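Local coordinates for putative lipoprotein (Bacteroides fragilis, PDB 3QNK) that probably binds glycans at the outer membrane as a SusD-like lipoprotein, although its own ligand is not known, at residues Y22-L27 against S105-E110; I462-Q467 against R494-P499. All blocks are in the same frame, centred on the assembly; numbering follows the deposited sequence.

Contact 1 and contact 2 lie far apart in the subunit, their centres 36 Å from each other and their nearest atoms about 22 Å apart, and they share no helix or strand. Contact 1 is a buried helix-helix seam between helices 17-29 and 101-126 in the N-terminal half of the chain, where 22-27 and 105-110 meet through aliphatic carbon alone and no hydrogen bond crosses. Contact 2 is only partly buried: a tyrosine from the loop containing 494-499 reaches the first turn of the short helix 463-466 and bonds to its backbone. The buried contact thus rests on aliphatic carbon, the partly exposed one on a single directed hydrogen bond with a proline CD beside it.

Contact 1: Y22-L27 against S105-E110; sequences YYVNDL and SRLTGE
Leu107 is the first residue along 105-110 to reach the other helix: its CD2 methyl lies 4.1 Å from CG2 of Val24. Its CA-CB bond does not aim at helix 17-29, but with CG anti to the carbonyl carbon (chi1 -66°) the branched end swings closer, and a leucine is long enough to bring a methyl up to Val24. Val24 answers with a side chain whose CA-CB bond is directed toward helix 101-126, so a short, beta-branched residue suffices. Its two methyls divide the work, CG2 meeting Leu107 while CG1, anti to the backbone N, turns to Glu110.

One helical turn past Arg106 comes Glu110, whose CB lies 4.3 Å from Val24 CG1. Here the aliphatic base of an acidic residue does the packing, and the carboxylate is served elsewhere: OE1 is hydrogen-bonded to Tyr28 OH, while OE2 has a long salt bridge of 3.7 Å to Arg106 NE within its own helix. A buried glutamate is suited to this place because its methylene stem packs as hydrocarbon while its carboxylate, probably ionised, has Tyr28 and Arg106 as partners.

The backbones come nearest at Val24 and Leu107, whose CA atoms are 7.3 Å apart, and the contact is small. Phe90 of helix 76-93 also packs on Val24, and further along Leu27 touches Val111 and Leu114 of helix 101-126. Helices packed side by side in this way belong to the alpha-alpha superhelix, the TPR-like part of SusD-family proteins.

Contact 2: I462-Q467 against R494-P499; sequences IGPETQ and RLYLTP
A tyrosine hydroxyl bonded to a main-chain amide at a helix start joins Tyr496, in the loop between strand 480-488 and helix 502-507, to the short helix 463-466. Gly463 N donates to Tyr496 OH over 3.1 Å at an N-H...O angle of 152°, and this amide lies at the edge of the ring, near its plane. Tyrosine suits the place because its long ring ends in a hydroxyl: although the CA-CB bond is not aimed at 462-467, the ring spans the distance, with CG anti to the carbonyl carbon and beside the backbone N (chi1 -79°). Gly463, having no side chain, presents its backbone N to the hydroxyl. Next to it, Pro464 places CD 3.4 Å from Tyr496 OH, the two side chains crossing at about a right angle; proline fits a first turn, where an amide hydrogen is not needed for helical bonding.

Behind this, Gly463 O accepts from both Thr466 N and Gln467 N, closing the single turn. Tyr496 is further held by a cation-pi contact with Lys461 and by the ring of Trp491. Tyr496 OH thus accepts from a first-turn amide, just after Ile462 at the N-cap position, where the 3-10 turn following strand 480-488 meets helix 463-466 within the SusD family region.

Contact 1: Y22-L27 against S105-E110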
ATOM      1  N   TYR B  22     -20.532  11.941  -3.380  1.00 72.56           N
ATOM      2  CA  TYR B  22     -19.230  11.543  -3.931  1.00 72.56           C
ATOM      3  C   TYR B  22     -18.358  10.865  -2.856  1.00 72.77           C
ATOM      4  O   TYR B  22     -17.636   9.914  -3.164  1.00 70.42           O
ATOM      5  CB  TYR B  22     -18.488  12.742  -4.539  1.00 76.64           C
ATOM      6  CG  TYR B  22     -19.009  13.204  -5.885  1.00 82.26           C
ATOM      7  CD1 TYR B  22     -19.735  12.345  -6.710  1.00 84.33           C
ATOM      8  CD2 TYR B  22     -18.728  14.482  -6.361  1.00 86.29           C
ATOM      9  CE1 TYR B  22     -20.237  12.774  -7.943  1.00 88.63           C
ATOM     10  CE2 TYR B  22     -19.203  14.917  -7.604  1.00 89.64           C
ATOM     11  CZ  TYR B  22     -19.961  14.061  -8.393  1.00100.44           C
ATOM     12  OH  TYR B  22     -20.431  14.480  -9.625  1.00103.86           O
ATOM     13  N   TYR B  23     -18.465  11.330  -1.592  1.00 67.01           N
ATOM     14  CA  TYR B  23     -17.734  10.745  -0.470  1.00 64.24           C
ATOM     15  C   TYR B  23     -18.146   9.280  -0.290  1.00 67.21           C
ATOM     16  O   TYR B  23     -17.280   8.411  -0.146  1.00 66.14           O
ATOM     17  CB  TYR B  23     -17.983  11.555   0.822  1.00 64.60           C
ATOM     18  CG  TYR B  23     -17.063  11.200   1.970  1.00 63.10           C
ATOM     19  CD1 TYR B  23     -17.253  10.032   2.710  1.00 62.88           C
ATOM     20  CD2 TYR B  23     -16.005  12.033   2.325  1.00 64.00           C
ATOM     21  CE1 TYR B  23     -16.386   9.680   3.741  1.00 61.41           C
ATOM     22  CE2 TYR B  23     -15.128  11.690   3.353  1.00 63.85           C
ATOM     23  CZ  TYR B  23     -15.327  10.514   4.062  1.00 65.08           C
ATOM     24  OH  TYR B  23     -14.494  10.188   5.096  1.00 60.13           O
ATOM     25  N   VAL B  24     -19.472   9.006  -0.317  1.00 63.49           N
ATOM     26  CA  VAL B  24     -20.018   7.654  -0.152  1.00 61.37           C
ATOM     27  C   VAL B  24     -19.584   6.786  -1.357  1.00 66.45           C
ATOM     28  O   VAL B  24     -19.210   5.638  -1.152  1.00 64.63           O
ATOM     29  CB  VAL B  24     -21.541   7.674   0.087  1.00 64.09           C
ATOM     30  CG1 VAL B  24     -22.097   6.275   0.306  1.00 61.81           C
ATOM     31  CG2 VAL B  24     -21.880   8.551   1.279  1.00 64.67           C
ATOM     32  N   ASN B  25     -19.514   7.366  -2.577  1.00 65.51           N
ATOM     33  CA  ASN B  25     -19.022   6.646  -3.764  1.00 65.27           C
ATOM     34  C   ASN B  25     -17.578   6.216  -3.571  1.00 68.88           C
ATOM     35  O   ASN B  25     -17.212   5.102  -3.971  1.00 68.18           O
ATOM     36  CB  ASN B  25     -19.126   7.506  -5.027  1.00 71.01           C
ATOM     37  CG  ASN B  25     -20.518   7.778  -5.555  1.00 95.44           C
ATOM     38  OD1 ASN B  25     -21.555   7.439  -4.951  1.00 90.19           O
ATOM     39  ND2 ASN B  25     -20.560   8.421  -6.708  1.00 89.85           N
ATOM     40  N   ASP B  26     -16.764   7.090  -2.920  1.00 64.42           N
ATOM     41  CA  ASP B  26     -15.366   6.803  -2.602  1.00 61.87           C
ATOM     42  C   ASP B  26     -15.278   5.644  -1.624  1.00 61.85           C
ATOM     43  O   ASP B  26     -14.373   4.813  -1.742  1.00 58.67           O
ATOM     44  CB  ASP B  26     -14.676   8.047  -2.042  1.00 64.76           C
ATOM     45  CG  ASP B  26     -13.186   7.893  -1.810  1.00 74.90           C
ATOM     46  OD1 ASP B  26     -12.478   7.523  -2.767  1.00 76.75           O
ATOM     47  OD2 ASP B  26     -12.720   8.209  -0.680  1.00 77.15           O
ATOM     48  N   LEU B  27     -16.232   5.575  -0.667  1.00 59.19           N
ATOM     49  CA  LEU B  27     -16.270   4.500   0.325  1.00 57.84           C
ATOM     50  C   LEU B  27     -16.620   3.180  -0.351  1.00 60.18           C
ATOM     51  O   LEU B  27     -16.036   2.151  -0.014  1.00 59.96           O
ATOM     52  CB  LEU B  27     -17.240   4.809   1.477  1.00 58.52           C
ATOM     53  CG  LEU B  27     -16.888   5.982   2.379  1.00 63.82           C
ATOM     54  CD1 LEU B  27     -18.049   6.340   3.275  1.00 65.03           C
ATOM     55  CD2 LEU B  27     -15.713   5.671   3.233  1.00 63.04           C
ATOM     56  N   SER B 105     -30.111   9.766   6.346  1.00 77.65           N
ATOM     57  CA  SER B 105     -30.334   8.480   7.021  1.00 75.88           C
ATOM     58  C   SER B 105     -29.936   7.302   6.137  1.00 78.62           C
ATOM     59  O   SER B 105     -29.191   6.442   6.599  1.00 76.81           O
ATOM     60  CB  SER B 105     -31.786   8.331   7.456  1.00 79.74           C
ATOM     61  OG  SER B 105     -31.979   7.093   8.124  1.00 82.46           O
ATOM     62  N   ARG B 106     -30.422   7.263   4.879  1.00 76.33           N
ATOM     63  CA  ARG B 106     -30.131   6.204   3.907  1.00 75.30           C
ATOM     64  C   ARG B 106     -28.596   6.141   3.669  1.00 78.20           C
ATOM     65  O   ARG B 106     -28.027   5.055   3.787  1.00 76.40           O
ATOM     66  CB  ARG B 106     -30.944   6.430   2.599  1.00 79.70           C
ATOM     67  CG  ARG B 106     -30.546   5.583   1.368  1.00 97.00           C
ATOM     68  CD  ARG B 106     -29.693   6.428   0.420  1.00112.85           C
ATOM     69  NE  ARG B 106     -30.100   6.406  -0.989  1.00120.96           N
ATOM     70  CZ  ARG B 106     -31.090   7.131  -1.506  1.00131.73           C
ATOM     71  NH1 ARG B 106     -31.847   7.891  -0.722  1.00124.77           N
ATOM     72  NH2 ARG B 106     -31.353   7.074  -2.803  1.00111.13           N
ATOM     73  N   LEU B 107     -27.923   7.304   3.423  1.00 74.45           N
ATOM     74  CA  LEU B 107     -26.465   7.346   3.220  1.00 71.89           C
ATOM     75  C   LEU B 107     -25.723   6.821   4.439  1.00 73.18           C
ATOM     76  O   LEU B 107     -24.799   6.027   4.276  1.00 72.54           O
ATOM     77  CB  LEU B 107     -25.952   8.750   2.883  1.00 73.07           C
ATOM     78  CG  LEU B 107     -26.388   9.377   1.560  1.00 78.58           C
ATOM     79  CD1 LEU B 107     -25.965  10.845   1.487  1.00 79.65           C
ATOM     80  CD2 LEU B 107     -25.870   8.597   0.360  1.00 79.06           C
ATOM     81  N   THR B 108     -26.144   7.228   5.660  1.00 68.35           N
ATOM     82  CA  THR B 108     -25.529   6.764   6.916  1.00 66.73           C
ATOM     83  C   THR B 108     -25.620   5.228   7.000  1.00 69.77           C
ATOM     84  O   THR B 108     -24.652   4.592   7.394  1.00 68.91           O
ATOM     85  CB  THR B 108     -26.154   7.461   8.125  1.00 65.36           C
ATOM     86  OG1 THR B 108     -26.100   8.868   7.907  1.00 69.34           O
ATOM     87  CG2 THR B 108     -25.438   7.141   9.423  1.00 61.73           C
ATOM     88  N   GLY B 109     -26.752   4.664   6.576  1.00 65.83           N
ATOM     89  CA  GLY B 109     -26.984   3.227   6.538  1.00 63.37           C
ATOM     90  C   GLY B 109     -25.990   2.520   5.645  1.00 63.79           C
ATOM     91  O   GLY B 109     -25.460   1.481   6.025  1.00 62.92           O
ATOM     92  N   GLU B 110     -25.670   3.121   4.488  1.00 59.44           N
ATOM     93  CA  GLU B 110     -24.715   2.591   3.515  1.00 57.79           C
ATOM     94  C   GLU B 110     -23.317   2.558   4.112  1.00 63.55           C
ATOM     95  O   GLU B 110     -22.610   1.569   3.931  1.00 64.22           O
ATOM     96  CB  GLU B 110     -24.723   3.407   2.211  1.00 60.04           C
ATOM     97  CG  GLU B 110     -26.097   3.622   1.585  1.00 65.80           C
ATOM     98  CD  GLU B 110     -26.096   4.130   0.158  1.00 78.87           C
ATOM     99  OE1 GLU B 110     -25.467   3.471  -0.695  1.00 57.88           O
ATOM    100  OE2 GLU B 110     -26.783   5.136  -0.130  1.00 84.07           O
TER

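Contact 2: I462-Q467 against R494-P499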
ATOM      1  N   ILE B 462     -11.292 -27.740  10.036  1.00 37.16           N
ATOM      2  CA  ILE B 462     -10.996 -28.960   9.266  1.00 36.14           C
ATOM      3  C   ILE B 462      -9.682 -28.803   8.433  1.00 44.22           C
ATOM      4  O   ILE B 462      -9.521 -29.449   7.381  1.00 44.25           O
ATOM      5  CB  ILE B 462     -12.183 -29.418   8.384  1.00 37.93           C
ATOM      6  CG1 ILE B 462     -12.586 -28.361   7.342  1.00 38.35           C
ATOM      7  CG2 ILE B 462     -13.361 -29.872   9.240  1.00 38.00           C
ATOM      8  CD1 ILE B 462     -13.374 -28.869   6.164  1.00 44.41           C
ATOM      9  N   GLY B 463      -8.755 -27.983   8.947  1.00 40.55           N
ATOM     10  CA  GLY B 463      -7.460 -27.736   8.336  1.00 40.38           C
ATOM     11  C   GLY B 463      -6.598 -28.971   8.154  1.00 47.60           C
ATOM     12  O   GLY B 463      -6.072 -29.210   7.050  1.00 47.45           O
ATOM     13  N   PRO B 464      -6.462 -29.825   9.208  1.00 44.93           N
ATOM     14  CA  PRO B 464      -5.630 -31.048   9.054  1.00 43.70           C
ATOM     15  C   PRO B 464      -6.114 -31.983   7.939  1.00 49.61           C
ATOM     16  O   PRO B 464      -5.310 -32.587   7.254  1.00 51.75           O
ATOM     17  CB  PRO B 464      -5.764 -31.722  10.411  1.00 44.82           C
ATOM     18  CG  PRO B 464      -6.147 -30.626  11.351  1.00 48.63           C
ATOM     19  CD  PRO B 464      -6.988 -29.705  10.591  1.00 44.54           C
ATOM     20  N   GLU B 465      -7.418 -32.083   7.762  1.00 46.12           N
ATOM     21  CA  GLU B 465      -8.098 -32.924   6.784  1.00 46.29           C
ATOM     22  C   GLU B 465      -7.966 -32.381   5.363  1.00 50.86           C
ATOM     23  O   GLU B 465      -7.994 -33.163   4.403  1.00 52.65           O
ATOM     24  CB  GLU B 465      -9.613 -33.008   7.137  1.00 48.80           C
ATOM     25  CG  GLU B 465      -9.980 -33.681   8.459  1.00 62.50           C
ATOM     26  CD  GLU B 465     -10.187 -32.831   9.697  1.00 90.58           C
ATOM     27  OE1 GLU B 465      -9.340 -31.955   9.983  1.00 74.75           O
ATOM     28  OE2 GLU B 465     -11.157 -33.110  10.439  1.00108.77           O
ATOM     29  N   THR B 466      -7.864 -31.052   5.209  1.00 44.14           N
ATOM     30  CA  THR B 466      -7.864 -30.442   3.885  1.00 42.00           C
ATOM     31  C   THR B 466      -6.478 -30.000   3.407  1.00 45.85           C
ATOM     32  O   THR B 466      -6.178 -30.143   2.221  1.00 44.16           O
ATOM     33  CB  THR B 466      -8.845 -29.264   3.863  1.00 48.64           C
ATOM     34  OG1 THR B 466      -8.436 -28.278   4.806  1.00 52.45           O
ATOM     35  CG2 THR B 466     -10.274 -29.688   4.157  1.00 37.98           C
ATOM     36  N   GLN B 467      -5.618 -29.465   4.305  1.00 44.14           N
ATOM     37  CA  GLN B 467      -4.286 -29.010   3.898  1.00 41.68           C
ATOM     38  C   GLN B 467      -3.306 -30.181   3.984  1.00 48.91           C
ATOM     39  O   GLN B 467      -2.517 -30.286   4.935  1.00 51.11           O
ATOM     40  CB  GLN B 467      -3.842 -27.794   4.732  1.00 42.01           C
ATOM     41  CG  GLN B 467      -4.675 -26.523   4.511  1.00 34.85           C
ATOM     42  CD  GLN B 467      -4.502 -25.947   3.122  1.00 51.03           C
ATOM     43  OE1 GLN B 467      -5.276 -26.247   2.206  1.00 48.98           O
ATOM     44  NE2 GLN B 467      -3.523 -25.075   2.938  1.00 34.03           N
ATOM     45  N   ARG B 494      -2.233 -23.069  14.535  1.00 39.77           N
ATOM     46  CA  ARG B 494      -2.033 -21.614  14.585  1.00 38.62           C
ATOM     47  C   ARG B 494      -2.573 -20.947  13.325  1.00 45.51           C
ATOM     48  O   ARG B 494      -2.895 -19.755  13.368  1.00 48.24           O
ATOM     49  CB  ARG B 494      -0.540 -21.246  14.781  1.00 36.86           C
ATOM     50  CG  ARG B 494       0.349 -21.559  13.578  1.00 38.03           C
ATOM     51  CD  ARG B 494       1.770 -21.187  13.812  1.00 36.69           C
ATOM     52  NE  ARG B 494       2.525 -21.383  12.587  1.00 41.11           N
ATOM     53  CZ  ARG B 494       3.713 -20.849  12.335  1.00 55.55           C
ATOM     54  NH1 ARG B 494       4.287 -20.038  13.216  1.00 41.88           N
ATOM     55  NH2 ARG B 494       4.324 -21.097  11.188  1.00 40.50           N
ATOM     56  N   LEU B 495      -2.666 -21.713  12.206  1.00 41.29           N
ATOM     57  CA  LEU B 495      -3.166 -21.277  10.895  1.00 39.19           C
ATOM     58  C   LEU B 495      -4.678 -21.012  10.902  1.00 44.85           C
ATOM     59  O   LEU B 495      -5.235 -20.588   9.877  1.00 45.14           O
ATOM     60  CB  LEU B 495      -2.809 -22.289   9.806  1.00 37.78           C
ATOM     61  CG  LEU B 495      -1.316 -22.552   9.521  1.00 40.42           C
ATOM     62  CD1 LEU B 495      -1.179 -23.651   8.509  1.00 40.37           C
ATOM     63  CD2 LEU B 495      -0.574 -21.286   9.009  1.00 34.61           C
ATOM     64  N   TYR B 496      -5.349 -21.207  12.076  1.00 43.11           N
ATOM     65  CA  TYR B 496      -6.793 -20.899  12.226  1.00 41.23           C
ATOM     66  C   TYR B 496      -6.976 -19.380  12.384  1.00 47.42           C
ATOM     67  O   TYR B 496      -8.106 -18.878  12.308  1.00 46.38           O
ATOM     68  CB  TYR B 496      -7.454 -21.685  13.354  1.00 39.25           C
ATOM     69  CG  TYR B 496      -7.782 -23.117  12.977  1.00 39.31           C
ATOM     70  CD1 TYR B 496      -8.433 -23.417  11.783  1.00 39.10           C
ATOM     71  CD2 TYR B 496      -7.462 -24.171  13.825  1.00 42.70           C
ATOM     72  CE1 TYR B 496      -8.713 -24.733  11.424  1.00 39.72           C
ATOM     73  CE2 TYR B 496      -7.715 -25.500  13.460  1.00 44.05           C
ATOM     74  CZ  TYR B 496      -8.363 -25.773  12.272  1.00 46.55           C
ATOM     75  OH  TYR B 496      -8.620 -27.079  11.940  1.00 46.25           O
ATOM     76  N   LEU B 497      -5.833 -18.639  12.509  1.00 43.79           N
ATOM     77  CA  LEU B 497      -5.785 -17.176  12.550  1.00 42.28           C
ATOM     78  C   LEU B 497      -4.589 -16.667  11.768  1.00 45.45           C
ATOM     79  O   LEU B 497      -3.550 -17.328  11.751  1.00 47.47           O
ATOM     80  CB  LEU B 497      -5.738 -16.656  13.996  1.00 41.87           C
ATOM     81  CG  LEU B 497      -7.057 -16.671  14.792  1.00 45.79           C
ATOM     82  CD1 LEU B 497      -6.851 -16.061  16.158  1.00 46.43           C
ATOM     83  CD2 LEU B 497      -8.188 -15.897  14.042  1.00 44.42           C
ATOM     84  N   THR B 498      -4.731 -15.501  11.110  1.00 40.88           N
ATOM     85  CA  THR B 498      -3.665 -14.821  10.336  1.00 40.29           C
ATOM     86  C   THR B 498      -2.734 -14.062  11.292  1.00 43.01           C
ATOM     87  O   THR B 498      -3.246 -13.425  12.214  1.00 43.98           O
ATOM     88  CB  THR B 498      -4.301 -13.897   9.290  1.00 43.15           C
ATOM     89  OG1 THR B 498      -5.051 -14.725   8.418  1.00 53.81           O
ATOM     90  CG2 THR B 498      -3.271 -13.100   8.470  1.00 32.65           C
ATOM     91  N   PRO B 499      -1.385 -14.105  11.148  1.00 39.84           N
ATOM     92  CA  PRO B 499      -0.542 -13.340  12.103  1.00 39.99           C
ATOM     93  C   PRO B 499      -0.718 -11.839  11.928  1.00 47.41           C
ATOM     94  O   PRO B 499      -0.999 -11.349  10.823  1.00 47.85           O
ATOM     95  CB  PRO B 499       0.896 -13.763  11.767  1.00 40.22           C
ATOM     96  CG  PRO B 499       0.860 -14.387  10.468  1.00 42.27           C
ATOM     97  CD  PRO B 499      -0.553 -14.764  10.111  1.00 39.14           C
TER